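Local structure of type II restriction enzyme MUNI (Mycoplasma, 1D02) at residues S4-S7 with G8-N11; R164-T167 with F168-D171; V190-N194 with E195-K199. The protein recognises the double-stranded DNA sequence 5'-CAATTG-3' as a homodimer and cleaves it after the first C, leaving terminal 5'-phosphates. The protein carries 1 engineered substitution. All blocks are in the same frame, centred on the assembly; numbering follows the deposited sequence.

Contact 1. Residues S4-S7 with G8-N11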
# COMPACT_ATOMS: atom_id res chain seq x y z
N SER D 4 -34.95 -7.36 1.65
CA SER D 4 -35.70 -6.57 0.68
C SER D 4 -34.99 -5.29 0.26
O SER D 4 -34.27 -4.67 1.04
CB SER D 4 -37.07 -6.19 1.23
OG SER D 4 -36.96 -5.18 2.21
N GLU D 5 -35.23 -4.89 -0.98
CA GLU D 5 -34.65 -3.68 -1.52
C GLU D 5 -35.16 -2.47 -0.74
O GLU D 5 -34.39 -1.57 -0.38
CB GLU D 5 -35.02 -3.56 -3.00
CG GLU D 5 -34.58 -2.28 -3.69
CD GLU D 5 -35.49 -1.11 -3.38
OE1 GLU D 5 -36.72 -1.33 -3.32
OE2 GLU D 5 -34.99 0.02 -3.22
N LEU D 6 -36.46 -2.43 -0.45
CA LEU D 6 -37.02 -1.30 0.29
C LEU D 6 -36.37 -1.01 1.66
O LEU D 6 -36.20 0.15 2.04
CB LEU D 6 -38.51 -1.53 0.51
CG LEU D 6 -39.15 -0.43 1.33
CD1 LEU D 6 -39.09 0.90 0.54
CD2 LEU D 6 -40.61 -0.83 1.64
N SER D 7 -36.01 -2.06 2.38
CA SER D 7 -35.44 -1.89 3.71
C SER D 7 -34.13 -1.14 3.72
O SER D 7 -33.69 -0.70 4.78
CB SER D 7 -35.25 -3.24 4.41
OG SER D 7 -34.32 -4.04 3.71
N GLY D 8 -33.51 -0.99 2.55
CA GLY D 8 -32.25 -0.27 2.45
C GLY D 8 -32.26 0.84 1.41
O GLY D 8 -31.20 1.33 1.03
N ARG D 9 -33.44 1.25 0.93
CA ARG D 9 -33.50 2.28 -0.10
C ARG D 9 -32.90 3.63 0.33
O ARG D 9 -33.24 4.17 1.38
CB ARG D 9 -34.94 2.49 -0.59
CG ARG D 9 -35.01 3.42 -1.80
CD ARG D 9 -36.36 3.47 -2.45
NE ARG D 9 -36.85 2.14 -2.79
CZ ARG D 9 -38.08 1.92 -3.24
NH1 ARG D 9 -38.91 2.94 -3.41
NH2 ARG D 9 -38.51 0.68 -3.48
N LEU D 10 -32.03 4.18 -0.51
CA LEU D 10 -31.38 5.44 -0.21
C LEU D 10 -32.30 6.62 -0.56
O LEU D 10 -33.29 6.46 -1.28
CB LEU D 10 -30.05 5.49 -0.97
CG LEU D 10 -29.05 4.39 -0.59
CD1 LEU D 10 -27.69 4.64 -1.28
CD2 LEU D 10 -28.83 4.42 0.91
N ASN D 11 -31.97 7.81 -0.04
CA ASN D 11 -32.80 9.00 -0.27
C ASN D 11 -32.33 9.75 -1.50
O ASN D 11 -31.70 10.81 -1.40
CB ASN D 11 -32.72 9.90 0.95
CG ASN D 11 -33.80 10.97 0.96
OD1 ASN D 11 -34.36 11.32 -0.09
ND2 ASN D 11 -34.06 11.53 2.13
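A short 3-10 turn near the N-terminus brings Glu5 and Arg9 together in a bidentate salt bridge on the protein surface. The arginine grips the carboxylate side-on: NH2 of Arg9 gives its hydrogen to OE1 of Glu5 at 2.7 Å in an almost straight bond (170°), while NE of Arg9 reaches OE2 of Glu5 at 2.9 Å. Both oxygens use their syn lone pairs, and the two flat groups are nearly coplanar, 24° apart. Glu5 gets there by bending at chi2 (-79°), and Arg9 by bending at chi3. The methyl CD1 of Leu6 sits over the centre of one guanidinium face, 4.0 Å from CZ of Arg9. The backbone of the same residues folds through two successive i to i+3 bonds, Gly8 N to Glu5 O at 3.1 Å and Arg9 N to Leu6 O at 3.2 Å, each donor lying well above the carbonyl plane. An ST motif opens the turn, with Ser4 OG accepting from Ser7 N at 3.3 Å; in return Ser7 OG donates to Ser4 O at 2.7 Å. Past the turn the chain runs on through Leu10, whose side chain packs on helix 186-197, to Asn11, the N-cap of helix 12-21.

Contact 2. Residues R164-T167 with F168-D171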
# COMPACT_ATOMS: atom_id res chain seq x y z
N ARG D 164 -5.12 2.42 -15.50
CA ARG D 164 -4.74 1.04 -15.76
C ARG D 164 -3.92 0.45 -14.61
O ARG D 164 -4.06 -0.73 -14.26
CB ARG D 164 -3.96 0.99 -17.08
CG ARG D 164 -4.87 1.29 -18.29
CD ARG D 164 -4.14 1.04 -19.63
NE ARG D 164 -5.06 1.10 -20.77
CZ ARG D 164 -5.52 2.23 -21.32
NH1 ARG D 164 -5.15 3.42 -20.83
NH2 ARG D 164 -6.37 2.18 -22.35
N GLU D 165 -3.07 1.27 -14.01
CA GLU D 165 -2.25 0.85 -12.87
C GLU D 165 -3.14 0.42 -11.69
O GLU D 165 -3.00 -0.68 -11.14
CB GLU D 165 -1.35 2.01 -12.42
CG GLU D 165 -0.70 1.84 -11.04
CD GLU D 165 -0.07 3.14 -10.56
OE1 GLU D 165 -0.76 4.19 -10.61
OE2 GLU D 165 1.10 3.10 -10.12
N ILE D 166 -4.06 1.29 -11.31
CA ILE D 166 -4.93 1.00 -10.18
C ILE D 166 -5.83 -0.20 -10.50
O ILE D 166 -6.07 -1.05 -9.64
CB ILE D 166 -5.76 2.26 -9.78
CG1 ILE D 166 -4.83 3.32 -9.17
CG2 ILE D 166 -6.83 1.89 -8.74
CD1 ILE D 166 -5.33 4.76 -9.34
N THR D 167 -6.31 -0.29 -11.74
CA THR D 167 -7.16 -1.42 -12.15
C THR D 167 -6.37 -2.70 -11.91
O THR D 167 -6.89 -3.69 -11.37
CB THR D 167 -7.52 -1.35 -13.63
OG1 THR D 167 -8.35 -0.20 -13.86
CG2 THR D 167 -8.27 -2.62 -14.06
N PHE D 168 -5.10 -2.67 -12.31
CA PHE D 168 -4.21 -3.82 -12.16
C PHE D 168 -4.01 -4.16 -10.70
O PHE D 168 -4.10 -5.32 -10.30
CB PHE D 168 -2.86 -3.52 -12.81
CG PHE D 168 -1.92 -4.69 -12.82
CD1 PHE D 168 -1.87 -5.54 -13.92
CD2 PHE D 168 -1.05 -4.91 -11.76
CE1 PHE D 168 -0.97 -6.61 -13.97
CE2 PHE D 168 -0.14 -5.98 -11.79
CZ PHE D 168 -0.10 -6.82 -12.90
N TRP D 169 -3.72 -3.15 -9.88
CA TRP D 169 -3.50 -3.40 -8.46
C TRP D 169 -4.65 -4.15 -7.80
O TRP D 169 -4.43 -5.11 -7.07
CB TRP D 169 -3.38 -2.09 -7.67
CG TRP D 169 -2.15 -1.26 -7.85
CD1 TRP D 169 -1.00 -1.56 -8.54
CD2 TRP D 169 -1.97 0.06 -7.32
NE1 TRP D 169 -0.11 -0.50 -8.47
CE2 TRP D 169 -0.68 0.51 -7.73
CE3 TRP D 169 -2.77 0.91 -6.53
CZ2 TRP D 169 -0.19 1.77 -7.38
CZ3 TRP D 169 -2.28 2.17 -6.18
CH2 TRP D 169 -0.99 2.58 -6.61
N TYR D 170 -5.88 -3.68 -8.04
CA TYR D 170 -7.05 -4.26 -7.39
C TYR D 170 -7.47 -5.65 -7.87
O TYR D 170 -8.21 -6.33 -7.17
CB TYR D 170 -8.23 -3.26 -7.43
CG TYR D 170 -8.12 -2.14 -6.37
CD1 TYR D 170 -7.17 -1.13 -6.49
CD2 TYR D 170 -8.91 -2.18 -5.22
CE1 TYR D 170 -7.01 -0.17 -5.47
CE2 TYR D 170 -8.77 -1.23 -4.21
CZ TYR D 170 -7.81 -0.23 -4.34
OH TYR D 170 -7.68 0.70 -3.34
N ASP D 171 -7.01 -6.05 -9.05
CA ASP D 171 -7.24 -7.40 -9.54
C ASP D 171 -8.72 -7.82 -9.44
O ASP D 171 -9.57 -7.15 -10.01
CB ASP D 171 -6.34 -8.34 -8.72
CG ASP D 171 -6.08 -9.65 -9.40
OD1 ASP D 171 -5.61 -9.66 -10.56
OD2 ASP D 171 -6.32 -10.69 -8.76
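The indole of Trp169 has the side chain of Glu165 laid over one face, with Glu165 CG 3.3 Å above the ring plane toward the rim and Ile166 CA above the same ring. Glu165 and Trp169 point the same way, side by side, and the carboxylate is turned 46° from the indole; its OE2 comes within 3.3 Å of Trp169 CZ2. With CG of Glu165 anti to the backbone N (chi1 166°) and the rest of the chain extended, the acid runs out along the indole. Ile166 divides its branches between two aromatics: CG1 meets the six-membered ring of Trp169 obliquely, at 4.1 Å from CZ3, whereas CG2 rests 3.8 Å from CD1 of Tyr170. At the edge of the tyrosine ring, Ile166 O lies near the ring plane.

All this is carried by the last turns of helix 160-170, the crossover helix of a beta-alpha-beta unit between strands 148-153 and 177-180. Its i to i+4 bonds include Trp169 N to Glu165 O at 2.9 Å, in the carbonyl plane, and Tyr170 N to Ile166 O at 3.1 Å. The last of them, Asp171 N to Thr167 O, is weak, and Asp171 then leaves the helix with positive phi.

Glu165 OE1 forms a salt bridge with Arg162 and a hydrogen bond with His119. Asp171 forms a salt bridge with Lys132 of the second subunit, and Tyr53 of that subunit meets Phe168 edge-to-face. Buried as it is, the Glu165 carboxylate probably keeps its negative charge through Arg162.

Contact 3. Residues V190-N194 with E195-K199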
# COMPACT_ATOMS: atom_id res chain seq x y z
N VAL D 190 -22.64 7.55 -5.47
CA VAL D 190 -23.56 6.80 -4.61
C VAL D 190 -24.01 5.49 -5.28
O VAL D 190 -24.13 4.45 -4.61
CB VAL D 190 -24.81 7.66 -4.19
CG1 VAL D 190 -25.72 6.84 -3.27
CG2 VAL D 190 -24.36 8.93 -3.43
N GLN D 191 -24.21 5.51 -6.60
CA GLN D 191 -24.63 4.29 -7.29
C GLN D 191 -23.58 3.20 -7.12
O GLN D 191 -23.93 2.03 -6.99
CB GLN D 191 -24.88 4.55 -8.78
CG GLN D 191 -26.13 5.41 -9.03
CD GLN D 191 -26.34 5.73 -10.49
OE1 GLN D 191 -25.36 6.01 -11.20
NE2 GLN D 191 -27.52 5.73 -10.94
N HIS D 192 -22.30 3.57 -7.09
CA HIS D 192 -21.27 2.54 -6.91
C HIS D 192 -21.47 1.87 -5.55
O HIS D 192 -21.49 0.64 -5.45
CB HIS D 192 -19.87 3.14 -6.99
CG HIS D 192 -18.77 2.12 -6.95
ND1 HIS D 192 -18.31 1.56 -5.78
CD2 HIS D 192 -18.10 1.50 -7.95
CE1 HIS D 192 -17.40 0.64 -6.06
NE2 HIS D 192 -17.26 0.58 -7.38
N PHE D 193 -21.59 2.68 -4.50
CA PHE D 193 -21.81 2.15 -3.16
C PHE D 193 -23.12 1.32 -3.13
O PHE D 193 -23.14 0.19 -2.67
CB PHE D 193 -21.96 3.30 -2.16
CG PHE D 193 -22.48 2.88 -0.81
CD1 PHE D 193 -21.66 2.21 0.09
CD2 PHE D 193 -23.81 3.14 -0.46
CE1 PHE D 193 -22.16 1.80 1.34
CE2 PHE D 193 -24.32 2.75 0.78
CZ PHE D 193 -23.49 2.08 1.68
N ASN D 194 -24.19 1.91 -3.64
CA ASN D 194 -25.50 1.26 -3.62
C ASN D 194 -25.54 -0.11 -4.28
O ASN D 194 -26.09 -1.07 -3.72
CB ASN D 194 -26.52 2.18 -4.30
CG ASN D 194 -27.93 1.74 -4.10
OD1 ASN D 194 -28.69 1.57 -5.07
ND2 ASN D 194 -28.32 1.55 -2.84
N GLU D 195 -24.95 -0.20 -5.46
CA GLU D 195 -24.96 -1.42 -6.25
C GLU D 195 -23.91 -2.45 -5.90
O GLU D 195 -24.14 -3.65 -6.02
CB GLU D 195 -24.82 -1.06 -7.74
CG GLU D 195 -26.04 -0.34 -8.33
CD GLU D 195 -25.73 0.41 -9.64
OE1 GLU D 195 -24.71 0.11 -10.31
OE2 GLU D 195 -26.52 1.31 -10.00
N LYS D 196 -22.76 -1.99 -5.42
CA LYS D 196 -21.66 -2.91 -5.16
C LYS D 196 -21.17 -3.14 -3.74
O LYS D 196 -20.54 -4.17 -3.47
CB LYS D 196 -20.47 -2.46 -6.01
CG LYS D 196 -20.82 -2.40 -7.48
CD LYS D 196 -19.76 -1.70 -8.30
CE LYS D 196 -20.05 -1.88 -9.78
NZ LYS D 196 -19.26 -0.94 -10.61
N LEU D 197 -21.45 -2.22 -2.83
CA LEU D 197 -20.95 -2.33 -1.47
C LEU D 197 -21.97 -2.36 -0.34
O LEU D 197 -21.74 -2.98 0.70
CB LEU D 197 -19.98 -1.17 -1.22
CG LEU D 197 -18.84 -1.01 -2.25
CD1 LEU D 197 -18.10 0.34 -2.00
CD2 LEU D 197 -17.88 -2.17 -2.13
N LYS D 198 -23.10 -1.69 -0.53
CA LYS D 198 -24.13 -1.59 0.50
C LYS D 198 -24.58 -2.94 1.07
O LYS D 198 -24.78 -3.06 2.28
CB LYS D 198 -25.34 -0.82 -0.05
CG LYS D 198 -26.35 -0.37 1.03
CD LYS D 198 -27.52 0.42 0.44
CE LYS D 198 -28.60 -0.52 -0.10
NZ LYS D 198 -29.67 0.19 -0.84
N LYS D 199 -24.72 -3.92 0.20
CA LYS D 199 -25.16 -5.25 0.61
C LYS D 199 -24.21 -5.89 1.62
O LYS D 199 -24.62 -6.77 2.36
CB LYS D 199 -25.30 -6.17 -0.60
CG LYS D 199 -23.99 -6.47 -1.33
CD LYS D 199 -24.28 -7.27 -2.61
CE LYS D 199 -23.00 -7.58 -3.38
NZ LYS D 199 -23.27 -8.34 -4.66
O HOH W 1 -25.22 -3.49 -2.72
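Two CH-pi contacts stand out in the last turns of helix 186-197. Lys196 crosses the His192 imidazole at about a right angle and sets its CD over one face, 3.8 Å from the ring centroid. Lys198 likewise crosses Phe193, its CB lying 4.1 Å from the centroid of the phenyl ring and 24° off the normal, while CG continues past the rim.

Apolar packing completes these neighbourhoods. Leu197 CD1 touches the edge of the histidine ring in its plane, and Leu197 CB lies 4.0 Å from Phe193 CD1. The same residues also face the core: His192 meets the rings of Trp149 and Phe178, and Phe193 and Leu197 pack on Trp149 of strand 148-153.

The backbone bonds change register here. Glu195 N to Gln191 O and Lys196 N to His192 O keep the alpha-helical i to i+4 spacing. Phe193 O then accepts twice, from Leu197 N at 2.9 Å and from Lys198 N at 2.8 Å, the two donors arriving from opposite faces of its carbonyl plane; the second is the i to i+5 bond of a wider pi-type turn. One residue on, a water bridges the backbone, donating to Asn194 O at 2.8 Å and accepting from Lys199 N at 3.0 Å.

Lys198, bent at chi3 (83°), runs beside Asn194 and delivers NZ to Gly8 O. Its aliphatic part therefore lies against an aromatic face while its ammonium is bound by a carbonyl, and the doubled grip on Phe193 O and the water on Asn194 O keep these two carbonyls hydrogen-bonded where the helix widens.

Overall arrangement
Contacts 1 and 3 are neighbours, their centres about 12 Å apart, and they meet directly: Lys198 NZ lies 2.7 Å from Gly8 O, a probable hydrogen bond, and Leu10 CD1 packs 3.6 Å from Val190 CG1. The N-terminal turn is thereby tied to the last helix of the chain. Contact 2 stands apart, its centre about 31 Å from that of contact 1 and about 20 Å from that of contact 3. It alone touches the second subunit, and its nearest atom is about 6 Å from the bound DNA, against about 17 Å for contact 3 and 23 Å for contact 1. Contacts 2 and 3 do not touch, but both send side chains onto strand 148-153.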